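Local coordinates for protein alpha-L-rhamnosidase (Streptomyces avermitilis, PDB 3W5M) that hydrolyses terminal non-reducing alpha-L-rhamnose residues from rhamnosides, including citrus flavonoids such as naringin and the arabinogalactan-protein gum arabic, at residues 805-808 / 814-817; 818-823 / 854-859. One frame throughout, in Å; residues are numbered along the deposited sequence.

Contact 1: residues 805-808 / 814-817; sequences GKVK and AYVL
Ala-814, in the first turns of helix 812-820, meets the incoming loop with its methyl group: CB lies 4.2 Å from Val-807 CG1 and 3.9 Å from the carbonyl O of Lys-808. Val-807 points toward the helix, and its two methyls divide the work. CG1, anti to the backbone N (chi1 -177°), goes to the alanine, while CG2 settles against the ring of the next residue. That residue is Tyr-815, whose long side chain reaches across to the loop. Its ring atom CE1 comes to 3.5 Å from Val-807 CG2, the two side chains running past one another in opposite senses. The ring edge faces Gly-805, with CE1 3.6 Å from the carbonyl O. At the far end, the hydroxyl accepts a bond from the backbone N of Val-807, 3.2 Å from N to OH and bent to 156°, and Lys-806 CG lies against the same oxygen at 3.4 Å. Tyr-815 OH also bonds to Asp-810 OD1, in the connection between the two segments. Replacing Tyr-815 by a phenylalanine would probably leave the Val-807 N-H and the Asp-810 carboxylate without this shared partner. Helix 829-842 adds Ala-832, Arg-835 and Leu-839 to the tyrosine's surroundings. The contact thus folds the loop after helix 783-800 back onto the helix that follows, within the catalytic (alpha/alpha)6-barrel domain. Its chemistry is a buried phenol whose ring packs on a valine while its one oxygen serves both a loop amide and an aspartate.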
loop_
_atom_site.group_PDB
_atom_site.type_symbol
_atom_site.label_atom_id
_atom_site.label_comp_id
_atom_site.label_asym_id
_atom_site.label_seq_id
_atom_site.Cartn_x
_atom_site.Cartn_y
_atom_site.Cartn_z
ATOM N N GLY A 805 -23.843 19.726 29.810
ATOM C CA GLY A 805 -22.995 18.714 29.170
ATOM C C GLY A 805 -23.219 18.528 27.674
ATOM O O GLY A 805 -22.705 17.570 27.061
ATOM N N LYS A 806 -23.990 19.433 27.076
ATOM C CA LYS A 806 -24.194 19.384 25.638
ATOM C C LYS A 806 -22.964 19.936 24.937
ATOM O O LYS A 806 -22.400 20.944 25.334
ATOM C CB LYS A 806 -25.456 20.145 25.217
ATOM C CG LYS A 806 -26.635 19.245 24.874
ATOM C CD LYS A 806 -27.320 18.693 26.116
ATOM C CE LYS A 806 -28.386 17.669 25.763
ATOM N NZ LYS A 806 -29.345 18.160 24.735
ATOM N N VAL A 807 -22.536 19.243 23.896
ATOM C CA VAL A 807 -21.409 19.712 23.123
ATOM C C VAL A 807 -21.941 20.260 21.796
ATOM O O VAL A 807 -22.885 19.708 21.224
ATOM C CB VAL A 807 -20.368 18.589 22.907
ATOM C CG1 VAL A 807 -19.159 19.129 22.156
ATOM C CG2 VAL A 807 -19.957 17.989 24.260
ATOM N N LYS A 808 -21.329 21.346 21.358
ATOM C CA LYS A 808 -21.645 22.019 20.100
ATOM C C LYS A 808 -21.753 21.040 18.930
ATOM O O LYS A 808 -20.821 20.263 18.657
ATOM C CB LYS A 808 -20.595 23.086 19.821
ATOM C CG LYS A 808 -20.834 23.891 18.558
ATOM C CD LYS A 808 -19.772 24.966 18.433
ATOM C CE LYS A 808 -19.805 25.641 17.065
ATOM N NZ LYS A 808 -18.766 26.713 16.986
ATOM N N ALA A 814 -19.491 14.289 18.143
ATOM C CA ALA A 814 -19.183 15.356 19.103
ATOM C C ALA A 814 -19.022 14.825 20.526
ATOM O O ALA A 814 -18.122 15.259 21.247
ATOM C CB ALA A 814 -20.235 16.466 19.068
ATOM N N TYR A 815 -19.858 13.870 20.918
ATOM C CA TYR A 815 -19.759 13.301 22.251
ATOM C C TYR A 815 -18.686 12.236 22.317
ATOM O O TYR A 815 -17.895 12.201 23.256
ATOM C CB TYR A 815 -21.102 12.753 22.695
ATOM C CG TYR A 815 -22.088 13.880 22.825
ATOM C CD1 TYR A 815 -21.880 14.896 23.765
ATOM C CD2 TYR A 815 -23.203 13.960 21.990
ATOM C CE1 TYR A 815 -22.774 15.944 23.885
ATOM C CE2 TYR A 815 -24.101 15.013 22.099
ATOM C CZ TYR A 815 -23.877 16.000 23.036
ATOM O OH TYR A 815 -24.764 17.049 23.149
ATOM N N VAL A 816 -18.669 11.364 21.313
ATOM C CA VAL A 816 -17.638 10.344 21.237
ATOM C C VAL A 816 -16.257 10.968 21.429
ATOM O O VAL A 816 -15.476 10.496 22.269
ATOM C CB VAL A 816 -17.684 9.575 19.895
ATOM C CG1 VAL A 816 -16.409 8.742 19.732
ATOM C CG2 VAL A 816 -18.897 8.637 19.866
ATOM N N LEU A 817 -15.953 12.010 20.664
ATOM C CA LEU A 817 -14.601 12.553 20.657
ATOM C C LEU A 817 -14.236 13.245 21.964
ATOM O O LEU A 817 -13.110 13.102 22.459
ATOM C CB LEU A 817 -14.397 13.512 19.489
ATOM C CG LEU A 817 -14.241 12.753 18.161
ATOM C CD1 LEU A 817 -14.457 13.679 16.988
ATOM C CD2 LEU A 817 -12.885 12.070 18.055
#

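Contact 2: residues 818-823 / 854-859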
loop_
_atom_site.group_PDB
_atom_site.type_symbol
_atom_site.label_atom_id
_atom_site.label_comp_id
_atom_site.label_asym_id
_atom_site.label_seq_id
_atom_site.Cartn_x
_atom_site.Cartn_y
_atom_site.Cartn_z
ATOM N N THR A 818 -15.188 14.001 22.515
ATOM C CA THR A 818 -14.945 14.696 23.776
ATOM C C THR A 818 -14.809 13.728 24.933
ATOM O O THR A 818 -13.949 13.951 25.790
ATOM C CB THR A 818 -16.048 15.726 24.089
ATOM O OG1 THR A 818 -17.316 15.050 24.161
ATOM C CG2 THR A 818 -16.063 16.773 23.012
ATOM N N LEU A 819 -15.618 12.664 24.963
ATOM C CA LEU A 819 -15.491 11.647 26.007
ATOM C C LEU A 819 -14.185 10.865 25.856
ATOM O O LEU A 819 -13.468 10.621 26.842
ATOM C CB LEU A 819 -16.690 10.702 26.033
ATOM C CG LEU A 819 -17.949 11.400 26.560
ATOM C CD1 LEU A 819 -19.156 10.598 26.113
ATOM C CD2 LEU A 819 -17.891 11.543 28.087
ATOM N N SER A 820 -13.869 10.503 24.614
ATOM C CA SER A 820 -12.655 9.734 24.318
ATOM C C SER A 820 -11.359 10.455 24.717
ATOM O O SER A 820 -10.464 9.841 25.298
ATOM C CB SER A 820 -12.581 9.404 22.823
ATOM O OG SER A 820 -11.584 8.425 22.617
ATOM N N MET A 821 -11.267 11.725 24.372
ATOM C CA MET A 821 -10.061 12.528 24.525
ATOM C C MET A 821 -10.011 13.247 25.875
ATOM O O MET A 821 -9.126 14.066 26.110
ATOM C CB MET A 821 -9.913 13.530 23.377
ATOM C CG MET A 821 -9.775 12.853 22.007
ATOM S SD MET A 821 -9.846 14.010 20.641
ATOM C CE MET A 821 -9.446 12.891 19.273
ATOM N N ASN A 822 -10.961 12.909 26.739
ATOM C CA ASN A 822 -11.041 13.427 28.115
ATOM C C ASN A 822 -11.181 14.933 28.128
ATOM O O ASN A 822 -10.507 15.636 28.899
ATOM C CB ASN A 822 -9.856 12.911 28.957
ATOM C CG ASN A 822 -9.799 11.390 28.985
ATOM O OD1 ASN A 822 -10.800 10.739 29.258
ATOM N ND2 ASN A 822 -8.637 10.815 28.662
ATOM N N LEU A 823 -12.082 15.423 27.262
ATOM C CA LEU A 823 -12.300 16.844 27.104
ATOM C C LEU A 823 -13.525 17.351 27.882
ATOM O O LEU A 823 -13.540 18.509 28.247
ATOM C CB LEU A 823 -12.358 17.247 25.634
ATOM C CG LEU A 823 -11.041 16.934 24.879
ATOM C CD1 LEU A 823 -11.198 17.156 23.388
ATOM C CD2 LEU A 823 -9.851 17.737 25.386
ATOM N N THR A 854 -16.134 6.952 14.435
ATOM C CA THR A 854 -16.347 5.500 14.489
ATOM C C THR A 854 -15.346 4.677 15.325
ATOM O O THR A 854 -15.769 3.805 16.063
ATOM C CB THR A 854 -16.521 4.891 13.075
ATOM O OG1 THR A 854 -17.680 5.482 12.473
ATOM C CG2 THR A 854 -16.697 3.349 13.113
ATOM N N PRO A 855 -14.023 4.944 15.196
ATOM C CA PRO A 855 -13.065 4.109 15.931
ATOM C C PRO A 855 -13.187 4.250 17.444
ATOM O O PRO A 855 -12.814 3.334 18.170
ATOM C CB PRO A 855 -11.702 4.642 15.457
ATOM C CG PRO A 855 -11.950 6.024 15.031
ATOM C CD PRO A 855 -13.345 6.028 14.464
ATOM N N ARG A 856 -13.722 5.386 17.900
ATOM C CA ARG A 856 -13.829 5.673 19.339
ATOM C C ARG A 856 -15.225 5.404 19.919
ATOM O O ARG A 856 -15.427 5.480 21.132
ATOM C CB ARG A 856 -13.381 7.132 19.614
ATOM C CG ARG A 856 -11.955 7.451 19.148
ATOM C CD ARG A 856 -11.581 8.929 19.231
ATOM N NE ARG A 856 -10.176 9.160 18.849
ATOM C CZ ARG A 856 -9.136 9.139 19.688
ATOM N NH1 ARG A 856 -9.311 8.919 20.987
ATOM N NH2 ARG A 856 -7.904 9.340 19.226
ATOM N N LEU A 857 -16.189 5.066 19.065
ATOM C CA LEU A 857 -17.599 4.968 19.510
ATOM C C LEU A 857 -17.877 3.801 20.469
ATOM O O LEU A 857 -18.391 3.994 21.579
ATOM C CB LEU A 857 -18.545 4.910 18.280
ATOM C CG LEU A 857 -20.053 4.613 18.451
ATOM C CD1 LEU A 857 -20.766 5.784 19.110
ATOM C CD2 LEU A 857 -20.688 4.304 17.099
ATOM N N LEU A 858 -17.554 2.581 20.061
ATOM C CA LEU A 858 -17.829 1.446 20.922
ATOM C C LEU A 858 -16.973 1.508 22.199
ATOM O O LEU A 858 -17.483 1.206 23.297
ATOM C CB LEU A 858 -17.730 0.087 20.197
ATOM C CG LEU A 858 -18.698 -0.265 19.042
ATOM C CD1 LEU A 858 -18.737 -1.761 18.784
ATOM C CD2 LEU A 858 -20.120 0.242 19.294
ATOM N N PRO A 859 -15.680 1.906 22.084
ATOM C CA PRO A 859 -14.877 2.095 23.321
ATOM C C PRO A 859 -15.468 3.127 24.330
ATOM O O PRO A 859 -15.544 2.835 25.532
ATOM C CB PRO A 859 -13.522 2.573 22.780
ATOM C CG PRO A 859 -13.430 1.909 21.445
ATOM C CD PRO A 859 -14.836 2.037 20.878
#
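Two helices of the (alpha/alpha)6-barrel, 812-820 and 854-863, meet here at the C-terminal end of the first, where Ser-820 receives Arg-856 from the second. The helix finishes in a Schellman motif: Leu-823 N bonds to Thr-818 O at 2.8 Å, Asn-822 N makes a weak bond to Leu-819 O, and Asn-822 takes the positive phi of the C-prime position. Within this turn, Ser-820 OG lies anti to its own backbone N (chi1 -167°), which carries the hydroxyl to the arginine. Arg-856 NH1 donates to Ser-820 OG over 2.8 Å, with an N-H...O angle of 158°, and the oxygen sits in the guanidinium plane, at its edge. The arginine chain, extended from CG to NE, also runs beside the serine: CD approaches OG to 3.4 Å. Met-821 approaches the same guanidinium from another direction. Extended beyond CG, its chain crosses that of Arg-856 at about a right angle and sets the CE methyl over one face, 3.8 Å from CZ and displaced toward the rim. His-766 of helix 756-777 touches both Met-821 and Arg-856, so a third helix closes on this junction. Chemically, then, the guanidinium is used in two ways: one N-H is spent in its plane on a neutral hydroxyl, while a methionine methyl packs over the flat group, and 818-823 offers it no carboxylate.

How the contacts relate
Helix 812-820 carries both contacts: contact 1 packs a preceding loop onto its early turns, and contact 2 joins its end to helix 854-863. Their centres are 10 Å apart, and side chains of 814-817 touch those of 854-859 directly. Val-816 CG1 packs on Arg-856 CB at 3.4 Å, and Leu-817 CD2 on Arg-856 CD at 3.6 Å, so the arginine that bonds to Ser-820 also leans on the turn carrying Tyr-815. Val-816 CG2 reaches Leu-857 CD1 at 3.5 Å. Contact 1 lies away from the sugar-binding and catalytic residues, whereas contact 2 comes closer to the catalytic pocket, about 11 Å between the side chains of Met-821 and Trp-695, which binds rhamnose there.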